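Local coordinates for salmonella typhimurium DB7155 bacteriophage DET7 tailspike (Bacteriophage, PDB 2V5I), which binds and hydrolyses the O-antigen of its bacterial host as the trimeric receptor-binding tailspike of a myovirus, at the interface of chains A and B. Coordinates in Å, arbitrary orientation; residue numbers count along the deposited sequence, not the author numbering. Chains: chain A/B, Salmonella typhimurium DB7155 bacteriophage DET7 tailspike.

Contact 1: the interface of chains A and B. Residues chain A 451-452, 475-476, 479, 482-485; chain B 460, 462-463.
The end of strand 453-460 of chain B and the loop that follows it, B:Ile460 to B:Leu463, pack against three pieces of chain A: the loop at A:Ser451 and A:Asp452, the end of strand 470-476, and the loop between strands 470-476 and 485-493, from A:Tyr479 to A:Ser484. B:Lys462 reaches obliquely across to the first of these. Its CG lies anti to the backbone N (chi1 175°) and the rest of the chain is extended, which carries the ammonium NZ to the carboxylate OD1 of A:Asp452 at 2.8 Å, a salt bridge on the syn lone pair of that oxygen. Water 3 joins NZ to the other carboxylate oxygen, OD2, so both oxygens of A:Asp452 are tied to the lysine. The methylenes of B:Lys462 pass at a slant by the branch tip CD2 of A:Leu476, 4.1 Å from CD. CB of A:Leu476 packs on CB of B:Leu463 at 4.0 Å. At the root of the same lysine, water 1 takes up its backbone N and bridges to the backbone N and O of A:Ser451. B:Ile460 presses its two methyl ends on backbone: CG2 on the carbonyl O of A:Ser451 at 3.3 Å, CD1 on the N of A:Leu476 at 3.4 Å. B:Leu463 turns both branches towards the loop of chain A. CD1 meets the hydroxyl OG of A:Ser482, while CD2 lies 3.8 Å from CB of A:Ala485 and near the carbonyl O of A:Ser484. The hydroxyl OG of A:Ser482 accepts a bond from the backbone N of A:Ser484, 3.2 Å away, and the CB of A:Ser482 sits 3.6 Å above the centre of the A:Tyr479 ring; together they may help to hold the loop that faces B:Leu463. Water 2 links the O of B:Leu463 to the N of A:Gly483. With a small aliphatic patch flanked by a salt bridge and water links, the site joins neighbouring subunits, probably within the C-terminal intertwined domain.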
ATOM      1  N   SER A 451      -6.031  -1.318  33.705  1.00 11.53           N
ATOM      2  CA  SER A 451      -7.372  -1.796  34.093  1.00 12.99           C
ATOM      3  C   SER A 451      -7.260  -2.924  35.128  1.00 12.35           C
ATOM      4  O   SER A 451      -6.271  -3.663  35.146  1.00 12.28           O
ATOM      5  CB  SER A 451      -8.055  -2.351  32.833  0.50 12.46           C
ATOM      6  OG  SER A 451      -7.348  -3.481  32.358  0.50 12.69           O
ATOM      7  N   ASP A 452      -8.296  -3.062  35.956  1.00 12.55           N
ATOM      8  CA  ASP A 452      -8.398  -4.198  36.872  1.00 12.51           C
ATOM      9  C   ASP A 452      -9.003  -5.425  36.189  1.00  9.95           C
ATOM     10  O   ASP A 452      -9.068  -6.494  36.811  1.00 10.72           O
ATOM     11  CB  ASP A 452      -9.257  -3.834  38.093  1.00 14.48           C
ATOM     12  CG  ASP A 452      -8.572  -2.846  39.052  1.00 21.58           C
ATOM     13  OD1 ASP A 452      -7.340  -2.643  38.997  1.00 23.35           O
ATOM     14  OD2 ASP A 452      -9.308  -2.277  39.897  1.00 28.13           O
ATOM     15  N   HIS A 475     -10.886 -10.597  36.429  1.00  6.95           N
ATOM     16  CA  HIS A 475     -10.779  -9.474  37.371  1.00  8.82           C
ATOM     17  C   HIS A 475      -9.605  -9.801  38.288  1.00  9.30           C
ATOM     18  O   HIS A 475      -9.492 -10.935  38.762  1.00  8.75           O
ATOM     19  CB  HIS A 475     -11.993  -9.444  38.273  1.00  9.59           C
ATOM     20  CG  HIS A 475     -13.294  -9.164  37.603  1.00 12.87           C
ATOM     21  ND1 HIS A 475     -13.910  -7.932  37.694  1.00 17.63           N
ATOM     22  CD2 HIS A 475     -14.160  -9.971  36.948  1.00 13.44           C
ATOM     23  CE1 HIS A 475     -15.073  -7.986  37.052  1.00 19.44           C
ATOM     24  NE2 HIS A 475     -15.241  -9.212  36.582  1.00 16.56           N
ATOM     25  N   LEU A 476      -8.750  -8.836  38.578  1.00  9.90           N
ATOM     26  CA  LEU A 476      -7.718  -9.125  39.564  1.00  9.90           C
ATOM     27  C   LEU A 476      -8.270  -9.275  40.979  1.00  9.54           C
ATOM     28  O   LEU A 476      -9.274  -8.628  41.335  1.00 11.43           O
ATOM     29  CB  LEU A 476      -6.580  -8.115  39.473  1.00 11.49           C
ATOM     30  CG  LEU A 476      -6.777  -6.679  39.848  1.00 11.55           C
ATOM     31  CD1 LEU A 476      -6.885  -6.454  41.378  1.00 15.73           C
ATOM     32  CD2 LEU A 476      -5.601  -5.843  39.277  1.00 14.79           C
ATOM     33  N   TYR A 479      -4.831  -6.788  44.406  1.00 15.07           N
ATOM     34  CA  TYR A 479      -3.823  -5.776  44.115  1.00 16.31           C
ATOM     35  C   TYR A 479      -2.827  -6.271  43.061  1.00 15.87           C
ATOM     36  O   TYR A 479      -2.630  -7.489  42.867  1.00 14.61           O
ATOM     37  CB  TYR A 479      -3.081  -5.437  45.448  1.00 15.34           C
ATOM     38  CG  TYR A 479      -2.548  -6.645  46.172  1.00 17.90           C
ATOM     39  CD1 TYR A 479      -3.325  -7.331  47.076  1.00 18.39           C
ATOM     40  CD2 TYR A 479      -1.244  -7.109  45.977  1.00 16.11           C
ATOM     41  CE1 TYR A 479      -2.848  -8.438  47.744  1.00 17.29           C
ATOM     42  CE2 TYR A 479      -0.783  -8.227  46.614  1.00 17.71           C
ATOM     43  CZ  TYR A 479      -1.581  -8.875  47.527  1.00 18.82           C
ATOM     44  OH  TYR A 479      -1.143 -10.004  48.210  1.00 23.22           O
ATOM     45  N   SER A 482      -0.616  -9.774  43.121  1.00 13.83           N
ATOM     46  CA  SER A 482      -1.166 -10.723  44.072  1.00 12.61           C
ATOM     47  C   SER A 482      -1.048 -12.166  43.646  1.00 11.54           C
ATOM     48  O   SER A 482      -1.215 -13.070  44.459  1.00 14.19           O
ATOM     49  CB  SER A 482      -2.640 -10.464  44.329  1.00 13.09           C
ATOM     50  OG  SER A 482      -3.417 -10.861  43.178  1.00 13.77           O
ATOM     51  N   GLY A 483      -0.881 -12.398  42.337  1.00 11.50           N
ATOM     52  CA  GLY A 483      -0.812 -13.770  41.812  1.00 10.98           C
ATOM     53  C   GLY A 483      -2.167 -14.491  41.709  1.00  9.73           C
ATOM     54  O   GLY A 483      -2.193 -15.700  41.601  1.00 11.56           O
ATOM     55  N   SER A 484      -3.241 -13.728  41.747  1.00  9.52           N
ATOM     56  CA  SER A 484      -4.610 -14.275  41.807  1.00 10.59           C
ATOM     57  C   SER A 484      -5.614 -13.403  41.053  1.00  9.75           C
ATOM     58  O   SER A 484      -5.567 -12.138  41.121  1.00 10.18           O
ATOM     59  CB  SER A 484      -5.044 -14.404  43.274  1.00 11.21           C
ATOM     60  OG  SER A 484      -6.359 -14.836  43.409  1.00 14.66           O
ATOM     61  N   ALA A 485      -6.518 -14.077  40.322  1.00 10.73           N
ATOM     62  CA  ALA A 485      -7.616 -13.439  39.579  1.00  8.53           C
ATOM     63  C   ALA A 485      -8.872 -14.302  39.656  1.00  8.35           C
ATOM     64  O   ALA A 485      -8.826 -15.488  40.080  1.00  8.01           O
ATOM     65  CB  ALA A 485      -7.231 -13.199  38.126  1.00  9.31           C
TER
ATOM     66  N   ILE B 460      -4.362  -9.559  32.492  1.00  8.78           N
ATOM     67  CA  ILE B 460      -4.561  -8.233  33.050  1.00  8.17           C
ATOM     68  C   ILE B 460      -3.174  -7.669  33.328  1.00 10.63           C
ATOM     69  O   ILE B 460      -2.516  -8.081  34.299  1.00  9.26           O
ATOM     70  CB  ILE B 460      -5.352  -8.296  34.406  1.00  9.69           C
ATOM     71  CG1 ILE B 460      -6.673  -9.041  34.222  1.00 10.66           C
ATOM     72  CG2 ILE B 460      -5.617  -6.877  34.907  1.00 10.87           C
ATOM     73  CD1 ILE B 460      -7.444  -9.379  35.487  1.00 13.05           C
ATOM     74  N   LYS B 462      -1.856  -5.014  34.596  1.00 10.61           N
ATOM     75  CA  LYS B 462      -1.627  -4.441  35.962  1.00 12.05           C
ATOM     76  C   LYS B 462      -1.350  -5.538  36.967  1.00 13.25           C
ATOM     77  O   LYS B 462      -0.538  -5.368  37.900  1.00 15.95           O
ATOM     78  CB  LYS B 462      -2.852  -3.650  36.389  1.00 12.91           C
ATOM     79  CG  LYS B 462      -2.807  -3.092  37.835  1.00 17.26           C
ATOM     80  CD  LYS B 462      -4.059  -2.262  38.062  1.00 14.80           C
ATOM     81  CE  LYS B 462      -4.174  -1.873  39.545  1.00 22.94           C
ATOM     82  NZ  LYS B 462      -5.277  -0.899  39.784  1.00 27.50           N
ATOM     83  N   LEU B 463      -2.052  -6.652  36.848  1.00 11.16           N
ATOM     84  CA  LEU B 463      -1.948  -7.755  37.804  1.00 10.50           C
ATOM     85  C   LEU B 463      -0.608  -8.453  37.598  1.00 11.94           C
ATOM     86  O   LEU B 463       0.131  -8.712  38.545  1.00 12.51           O
ATOM     87  CB  LEU B 463      -3.093  -8.753  37.634  1.00 11.86           C
ATOM     88  CG  LEU B 463      -2.962 -10.090  38.369  1.00 11.40           C
ATOM     89  CD1 LEU B 463      -2.875  -9.814  39.925  1.00  9.95           C
ATOM     90  CD2 LEU B 463      -4.101 -11.045  38.093  1.00 13.24           C
TER
HETATM   91  O   HOH W   1      -4.211  -3.947  33.361  1.00 12.08           O
HETATM   92  O   HOH W   2       0.322 -11.200  40.043  1.00 14.69           O
HETATM   93  O   HOH W   3      -7.736  -0.737  41.724  1.00 55.74           O

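Contact 2: the interface of chains A and B. Residues chain A 66, 88; chain B 38, 60-62, 85.
A:Lys66 sets out with CG anti to its own carbonyl carbon (chi1 -64°) and then runs extended through CD and CE, putting its ammonium group among three oxygens of chain B. On the receiving side, B:Asp38 holds CG anti to its backbone N, which presents the carboxylate to the lysine tip. The site joins neighbouring subunits through loops and strand ends of the beta-helix region, A:Lys66 lying just after strand 62-65. The lysine and aspartate side chains meet at about a right angle, and NZ lies 2.7 Å from OD1 of B:Asp38 in a salt bridge. This oxygen is approached on its anti side, 27° out of the carboxylate plane. A second bond runs from NZ to the backbone carbonyl O of B:Ile60 at 3.0 Å; the donor stands above the carbonyl plane, at a C=O...N angle of 132°. The third goes to the hydroxyl OG1 of B:Thr62, 3.2 Å from NZ, at the start of strand 62-65. A carboxylate, a backbone carbonyl and a hydroxyl thus grip one nitrogen, and the nearby carboxylate would be expected to favour the charged form of the lysine. Behind the tip, the lysine methylenes and the B:Ile60 side chain run antiparallel, side by side, with CD 3.8 Å from the branch methyl CG2. The CD1 end of the isoleucine reaches back to the carbonyl O of A:Lys66, 3.9 Å away; its side chain lines the lysine from backbone carbonyl to CD, and the isoleucine's backbone O takes over at NZ. The lysine gives up far more surface than any other residue of the patch. A neighbouring contact is slight: the amide oxygen OE1 of A:Gln88 lies 4.2 Å from CG2 of B:Val85.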
ATOM      1  N   LYS A  66       8.560  27.911 -24.485  1.00 11.16           N
ATOM      2  CA  LYS A  66       9.304  28.745 -23.532  1.00 11.62           C
ATOM      3  C   LYS A  66       8.604  30.102 -23.364  1.00 12.96           C
ATOM      4  O   LYS A  66       9.230  31.124 -23.109  1.00 14.57           O
ATOM      5  CB  LYS A  66      10.769  28.925 -24.011  1.00 12.81           C
ATOM      6  CG  LYS A  66      11.535  27.580 -24.049  1.00 11.34           C
ATOM      7  CD  LYS A  66      13.027  27.708 -24.270  1.00 12.44           C
ATOM      8  CE  LYS A  66      13.729  26.347 -24.177  1.00 16.82           C
ATOM      9  NZ  LYS A  66      15.252  26.462 -24.239  1.00 18.20           N
ATOM     10  N   GLN A  88       6.096  21.641 -22.003  1.00 11.53           N
ATOM     11  CA  GLN A  88       5.939  22.837 -21.181  1.00 10.90           C
ATOM     12  C   GLN A  88       4.967  23.904 -21.700  1.00  9.77           C
ATOM     13  O   GLN A  88       5.206  25.110 -21.551  1.00 12.08           O
ATOM     14  CB  GLN A  88       7.318  23.487 -20.805  1.00 13.60           C
ATOM     15  CG  GLN A  88       8.243  22.635 -19.966  1.00 17.50           C
ATOM     16  CD  GLN A  88       9.657  23.243 -19.803  1.00 29.01           C
ATOM     17  OE1 GLN A  88      10.549  23.009 -20.621  1.00 31.70           O
ATOM     18  NE2 GLN A  88       9.856  23.995 -18.749  1.00 30.28           N
TER
ATOM     19  N   ASP B  38      19.243  29.184 -26.765  1.00 12.96           N
ATOM     20  CA  ASP B  38      18.226  28.124 -26.589  1.00 13.51           C
ATOM     21  C   ASP B  38      18.901  26.912 -25.947  1.00 13.68           C
ATOM     22  O   ASP B  38      18.715  26.661 -24.749  1.00 14.63           O
ATOM     23  CB  ASP B  38      17.581  27.808 -27.944  1.00 13.13           C
ATOM     24  CG  ASP B  38      16.494  26.695 -27.874  1.00 21.32           C
ATOM     25  OD1 ASP B  38      16.208  26.160 -26.762  1.00 22.03           O
ATOM     26  OD2 ASP B  38      15.967  26.327 -28.961  1.00 18.07           O
ATOM     27  N   ILE B  60      16.270  31.287 -20.764  1.00 12.47           N
ATOM     28  CA  ILE B  60      15.625  29.994 -20.499  1.00 12.91           C
ATOM     29  C   ILE B  60      16.347  29.004 -21.362  1.00 12.82           C
ATOM     30  O   ILE B  60      16.045  28.875 -22.573  1.00 13.09           O
ATOM     31  CB  ILE B  60      14.137  30.043 -20.857  1.00 12.69           C
ATOM     32  CG1 ILE B  60      13.434  31.115 -19.998  1.00 15.99           C
ATOM     33  CG2 ILE B  60      13.513  28.731 -20.600  1.00 14.14           C
ATOM     34  CD1 ILE B  60      12.023  31.389 -20.470  1.00 17.07           C
ATOM     35  N   LEU B  61      17.324  28.335 -20.792  1.00 12.97           N
ATOM     36  CA  LEU B  61      18.181  27.422 -21.551  1.00 10.88           C
ATOM     37  C   LEU B  61      17.865  25.971 -21.283  1.00 12.07           C
ATOM     38  O   LEU B  61      17.421  25.612 -20.185  1.00 12.08           O
ATOM     39  CB  LEU B  61      19.678  27.686 -21.233  1.00 11.33           C
ATOM     40  CG  LEU B  61      20.224  29.083 -21.561  1.00 12.87           C
ATOM     41  CD1 LEU B  61      21.722  29.136 -21.352  1.00 17.00           C
ATOM     42  CD2 LEU B  61      19.831  29.496 -22.986  1.00 12.28           C
ATOM     43  N   THR B  62      18.101  25.155 -22.292  1.00 11.98           N
ATOM     44  CA  THR B  62      18.151  23.668 -22.142  1.00 11.80           C
ATOM     45  C   THR B  62      19.590  23.261 -22.185  1.00 13.96           C
ATOM     46  O   THR B  62      20.220  23.397 -23.258  1.00 12.25           O
ATOM     47  CB  THR B  62      17.378  23.047 -23.276  1.00 14.12           C
ATOM     48  OG1 THR B  62      16.033  23.542 -23.232  1.00 21.17           O
ATOM     49  CG2 THR B  62      17.311  21.549 -23.171  1.00 18.69           C
ATOM     50  N   VAL B  85      16.132  23.758 -18.080  1.00 10.11           N
ATOM     51  CA  VAL B  85      16.275  22.302 -17.817  1.00  8.37           C
ATOM     52  C   VAL B  85      17.743  21.977 -17.905  1.00 10.06           C
ATOM     53  O   VAL B  85      18.388  22.407 -18.836  1.00 10.72           O
ATOM     54  CB  VAL B  85      15.486  21.460 -18.828  1.00 12.26           C
ATOM     55  CG1 VAL B  85      15.770  19.985 -18.657  1.00 14.51           C
ATOM     56  CG2 VAL B  85      13.997  21.745 -18.650  1.00 13.16           C
TER

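Contact 1 and contact 2 lie about 73 Å apart along the same pair of subunits and share no residue or secondary-structure element. Contact 2 belongs to the early strands and loops near the N-terminal end of the beta-helix region, contact 1 probably to the C-terminal intertwined domain. The lysine comes from chain B in contact 1 and from chain A in contact 2, so charged links are donated in both directions. Because the deposited assembly holds three copies, each contact should recur around the trimer, and together they would tie neighbouring subunits at widely separated levels of the elongated spike.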